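Long-range contacts in pseudoazurin (Methylobacterium extorquens, PDB 1PMY), which binds one copper ion per subunit and, like other small blue copper proteins of its family, probably carries electrons in the periplasm: residues A[20-25]-A[87-92]; A[71-76]-A[94-99]. All blocks are in the same frame, centred on the assembly; numbering follows the deposited sequence.

Interaction 1 (A[20-25]-A[87-92]); sequences PALVRL and VALVVV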
# COMPACT_ATOMS: atom_id res chain seq x y z
N PRO A 20 5.41 -1.84 -7.87
CA PRO A 20 5.51 -0.46 -7.53
C PRO A 20 4.94 -0.15 -6.10
O PRO A 20 4.16 -0.95 -5.68
CB PRO A 20 4.68 0.24 -8.58
CG PRO A 20 3.59 -0.72 -8.89
CD PRO A 20 4.35 -2.08 -8.89
N ALA A 21 5.48 0.96 -5.59
CA ALA A 21 5.05 1.37 -4.22
C ALA A 21 3.86 2.31 -4.31
O ALA A 21 3.10 2.53 -3.29
CB ALA A 21 6.27 2.00 -3.55
N LEU A 22 3.58 2.85 -5.48
CA LEU A 22 2.45 3.73 -5.79
C LEU A 22 1.65 3.17 -6.99
O LEU A 22 2.23 2.92 -8.05
CB LEU A 22 2.94 5.18 -5.91
CG LEU A 22 1.82 6.12 -6.43
CD1 LEU A 22 0.75 6.32 -5.44
CD2 LEU A 22 2.46 7.40 -6.91
N VAL A 23 0.41 2.87 -6.71
CA VAL A 23 -0.52 2.29 -7.66
C VAL A 23 -1.76 3.17 -7.88
O VAL A 23 -2.49 3.44 -6.91
CB VAL A 23 -0.99 0.85 -7.16
CG1 VAL A 23 -1.83 0.23 -8.29
CG2 VAL A 23 0.23 -0.06 -6.94
N ARG A 24 -2.05 3.46 -9.13
CA ARG A 24 -3.27 4.23 -9.52
C ARG A 24 -4.29 3.27 -10.09
O ARG A 24 -3.89 2.57 -11.05
CB ARG A 24 -2.92 5.40 -10.40
CG ARG A 24 -1.91 6.38 -9.80
CD ARG A 24 -1.54 7.47 -10.78
NE ARG A 24 -0.14 7.96 -10.53
CZ ARG A 24 0.12 9.09 -9.89
NH1 ARG A 24 -0.86 9.91 -9.50
NH2 ARG A 24 1.39 9.44 -9.59
N LEU A 25 -5.47 3.13 -9.58
CA LEU A 25 -6.49 2.17 -10.01
C LEU A 25 -7.82 2.92 -10.21
O LEU A 25 -8.02 3.99 -9.69
CB LEU A 25 -6.78 1.21 -8.81
CG LEU A 25 -5.66 0.26 -8.38
CD1 LEU A 25 -6.20 -0.73 -7.35
CD2 LEU A 25 -5.16 -0.53 -9.57
N VAL A 87 5.97 -0.25 2.84
CA VAL A 87 4.67 0.38 2.67
C VAL A 87 4.34 0.66 1.21
O VAL A 87 5.29 0.82 0.42
CB VAL A 87 4.57 1.68 3.57
CG1 VAL A 87 4.58 1.30 5.04
CG2 VAL A 87 5.72 2.64 3.23
N ALA A 88 3.11 0.79 0.89
CA ALA A 88 2.64 1.13 -0.44
C ALA A 88 1.38 2.05 -0.25
O ALA A 88 0.64 1.94 0.73
CB ALA A 88 2.18 -0.13 -1.16
N LEU A 89 1.19 2.77 -1.34
CA LEU A 89 0.01 3.69 -1.40
C LEU A 89 -0.80 3.37 -2.67
O LEU A 89 -0.17 3.26 -3.77
CB LEU A 89 0.61 5.09 -1.32
CG LEU A 89 -0.34 6.24 -1.23
CD1 LEU A 89 -0.93 6.24 0.19
CD2 LEU A 89 0.53 7.54 -1.37
N VAL A 90 -2.07 3.21 -2.46
CA VAL A 90 -3.07 2.88 -3.49
C VAL A 90 -4.06 4.02 -3.64
O VAL A 90 -4.70 4.37 -2.63
CB VAL A 90 -3.77 1.51 -3.25
CG1 VAL A 90 -4.77 1.18 -4.32
CG2 VAL A 90 -2.67 0.45 -3.07
N VAL A 91 -4.21 4.51 -4.87
CA VAL A 91 -5.19 5.59 -5.14
C VAL A 91 -6.20 5.00 -6.10
O VAL A 91 -5.90 4.43 -7.12
CB VAL A 91 -4.64 6.93 -5.51
CG1 VAL A 91 -3.52 7.32 -4.41
CG2 VAL A 91 -3.76 6.97 -6.75
N VAL A 92 -7.47 5.09 -5.65
CA VAL A 92 -8.58 4.51 -6.39
C VAL A 92 -9.48 5.64 -6.89
O VAL A 92 -10.08 6.30 -6.01
CB VAL A 92 -9.36 3.50 -5.52
CG1 VAL A 92 -10.54 2.85 -6.29
CG2 VAL A 92 -8.45 2.40 -5.01
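Leu-22 to Leu-25 and Leu-89 to Val-92 pair as neighbouring parallel strands in the beta-sandwich of the plastocyanin-like (cupredoxin) fold, with axes 4.8 Å apart and directions differing by 15°. Four backbone hydrogen bonds set the register. Leu-89 N gives to Ala-21 O at 2.7 Å and Val-91 N to Val-23 O; in return Val-23 N and Leu-25 N give to Leu-89 O and Val-91 O. All four are nearly straight, and CA-H...O contacts accompany them, among them Leu-22 CA to Leu-89 O at 3.3 Å.

Apolar packing covers both faces of the pair. On the face of Val-23, Leu-25, Val-90 and Val-92, the side chains of Leu-25 and Val-90 cross obliquely, Leu-25 CD1 meeting Val-90 CG1 at 3.9 Å, while Leu-25 CB lies 4.3 Å from Val-92 CG2. Val-3 and Val-5 of strand 2-8 and Phe-68 continue this core beside Val-23 and Leu-25. On the other face Leu-22 CD1 reaches across the seam to Leu-89 CD2 at 4.3 Å, passing Leu-89 O at 3.6 Å, and Leu-118, Phe-119 and Ile-122 of the C-terminal region pack against this side.

Arg-24 NH2 hydrogen-bonds to Gln-121 O. The aliphatic part of Arg-24 runs alongside Val-91: with CG anti to the carbonyl carbon (chi1 -57°), Arg-24 CG comes within 3.6 Å of Val-91 CG2.

Interaction 2 (A[71-76]-A[94-99]); sequences EGVYGF and DKRDNL
The backbone of Gly-72 and Val-73, at the start of strand 72-77, faces an irregular segment whose type I turn, Arg-96 to Leu-99, brings Asn-98 alongside the strand. The carboxamide of Asn-98 binds both backbone N and O of Val-73, much as a neighbouring strand would. Val-73 N gives a straight bond to OD1 of Asn-98 at 3.1 Å, in the carbonyl plane and on a lone pair; Asn-98 ND2 gives to Val-73 O at 2.7 Å, with that oxygen close to the amide plane. Standing between its own backbone N and carbonyl carbon (chi1 80°), CG of Asn-98 comes to 3.6 Å from Val-73 O. An alanine here would probably leave Val-73 N and O without these partners and hold the turn less firmly to the strand. The backbone angles of Gly-72 (phi 135°, psi -170°) already call for glycine, as a CB would jam against Glu-71 O; it would also clash with Asn-98 OD1.

Glu-71 OE1 takes two backbone N-H groups: Asp-94 N at 2.9 Å, from above the carboxylate plane, and Lys-95 N at 3.0 Å, nearly on the C-O axis. Lys-95 folds back beside Glu-71, and a water bridges its NZ to Glu-71 O. Val-73 CG2 meets Leu-99 CD1 at 4.0 Å, with Phe-119 touching both residues. The two N-H dipoles at OE1 would probably favour the charged form of Glu-71.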
# COMPACT_ATOMS: atom_id res chain seq x y z
N GLU A 71 -13.65 4.48 -3.70
CA GLU A 71 -12.57 5.40 -4.17
C GLU A 71 -11.87 6.08 -2.98
O GLU A 71 -12.47 6.22 -1.88
CB GLU A 71 -13.21 6.49 -5.03
CG GLU A 71 -13.84 5.91 -6.33
CD GLU A 71 -14.15 7.07 -7.26
OE1 GLU A 71 -13.72 8.20 -7.14
OE2 GLU A 71 -14.85 6.77 -8.18
N GLY A 72 -10.64 6.50 -3.20
CA GLY A 72 -9.88 7.16 -2.11
C GLY A 72 -8.46 6.61 -2.05
O GLY A 72 -7.99 5.94 -2.95
N VAL A 73 -7.78 7.00 -0.98
CA VAL A 73 -6.40 6.77 -0.68
C VAL A 73 -6.24 5.68 0.40
O VAL A 73 -6.95 5.71 1.43
CB VAL A 73 -5.79 8.12 -0.10
CG1 VAL A 73 -4.29 8.00 0.12
CG2 VAL A 73 -6.02 9.20 -1.21
N TYR A 74 -5.43 4.68 0.06
CA TYR A 74 -5.22 3.51 0.95
C TYR A 74 -3.72 3.41 1.28
O TYR A 74 -2.91 3.55 0.31
CB TYR A 74 -5.56 2.27 0.14
CG TYR A 74 -7.03 2.09 -0.17
CD1 TYR A 74 -7.63 2.84 -1.20
CD2 TYR A 74 -7.79 1.20 0.58
CE1 TYR A 74 -9.00 2.58 -1.47
CE2 TYR A 74 -9.15 0.99 0.31
CZ TYR A 74 -9.75 1.71 -0.75
OH TYR A 74 -11.06 1.44 -1.06
N GLY A 75 -3.37 3.12 2.53
CA GLY A 75 -1.93 2.88 2.82
C GLY A 75 -1.89 1.39 3.33
O GLY A 75 -2.88 1.03 4.04
N PHE A 76 -0.86 0.74 2.81
CA PHE A 76 -0.71 -0.67 3.23
C PHE A 76 0.74 -0.83 3.72
O PHE A 76 1.61 -0.18 3.17
CB PHE A 76 -0.91 -1.62 2.03
CG PHE A 76 -2.31 -1.69 1.49
CD1 PHE A 76 -3.25 -2.33 2.27
CD2 PHE A 76 -2.68 -0.98 0.34
CE1 PHE A 76 -4.59 -2.37 1.84
CE2 PHE A 76 -4.00 -1.06 -0.14
CZ PHE A 76 -4.90 -1.74 0.65
N ASP A 94 -11.15 9.03 -8.30
CA ASP A 94 -10.87 10.47 -8.19
C ASP A 94 -11.20 11.07 -6.81
O ASP A 94 -10.60 12.17 -6.57
CB ASP A 94 -11.68 11.26 -9.27
CG ASP A 94 -11.28 10.88 -10.70
OD1 ASP A 94 -10.31 10.14 -10.85
OD2 ASP A 94 -12.02 11.35 -11.58
N LYS A 95 -11.90 10.37 -6.01
CA LYS A 95 -12.28 10.92 -4.67
C LYS A 95 -11.10 11.08 -3.79
O LYS A 95 -10.24 10.17 -3.72
CB LYS A 95 -13.32 10.09 -3.92
CG LYS A 95 -14.73 10.47 -4.38
CD LYS A 95 -15.78 10.54 -3.28
CE LYS A 95 -16.09 9.15 -2.68
NZ LYS A 95 -15.04 8.74 -1.74
N ARG A 96 -10.99 12.23 -3.09
CA ARG A 96 -9.84 12.46 -2.23
C ARG A 96 -10.28 12.91 -0.82
O ARG A 96 -9.52 13.55 -0.06
CB ARG A 96 -8.82 13.38 -2.81
CG ARG A 96 -8.24 13.05 -4.20
CD ARG A 96 -7.23 11.97 -4.16
NE ARG A 96 -6.74 11.60 -5.51
CZ ARG A 96 -7.28 10.59 -6.23
NH1 ARG A 96 -8.26 9.80 -5.85
NH2 ARG A 96 -6.68 10.47 -7.40
N ASP A 97 -11.47 12.50 -0.46
CA ASP A 97 -12.09 12.80 0.85
C ASP A 97 -11.16 12.43 2.01
O ASP A 97 -11.08 13.25 2.95
CB ASP A 97 -13.45 12.12 1.04
CG ASP A 97 -14.54 12.48 0.11
OD1 ASP A 97 -14.42 13.35 -0.78
OD2 ASP A 97 -15.63 11.87 0.25
N ASN A 98 -10.50 11.28 1.99
CA ASN A 98 -9.63 10.83 3.04
C ASN A 98 -8.16 11.17 2.92
O ASN A 98 -7.27 10.75 3.72
CB ASN A 98 -9.87 9.36 3.41
CG ASN A 98 -9.13 8.49 2.34
OD1 ASN A 98 -9.29 8.67 1.13
ND2 ASN A 98 -8.31 7.59 2.86
N LEU A 99 -7.77 11.92 1.90
CA LEU A 99 -6.33 12.32 1.75
C LEU A 99 -5.74 13.06 2.96
O LEU A 99 -4.65 12.66 3.36
CB LEU A 99 -6.29 13.23 0.48
CG LEU A 99 -4.86 13.60 0.07
CD1 LEU A 99 -3.93 12.47 -0.11
CD2 LEU A 99 -5.08 14.32 -1.32
O HOH W 1 -12.23 9.30 -0.32
O HOH W 2 -15.31 6.04 -0.52

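In the fold
After strand 2-8, strand 17-25 is the first to take part; interaction 1 joins it to strand 87-92 and closes a loop that takes in strands 30-34, 43-44, 64-67 and 72-77. Interaction 2 starts inside that loop, at residues 71-76, and ends beyond it at 94-99, closing a shorter loop that holds the rest of strand 72-77 and all of strand 87-92; the two contacts therefore cross instead of nesting. Strand 87-92 lies between 17-25 and 72-77 in the sheet, antiparallel to the latter, with Val-90 and Tyr-74 paired through their backbones. Interaction 1 thus lies in the sheet interior, while interaction 2, its centre about 10 Å away, ties the segment leading into helix 99-103 to the sheet.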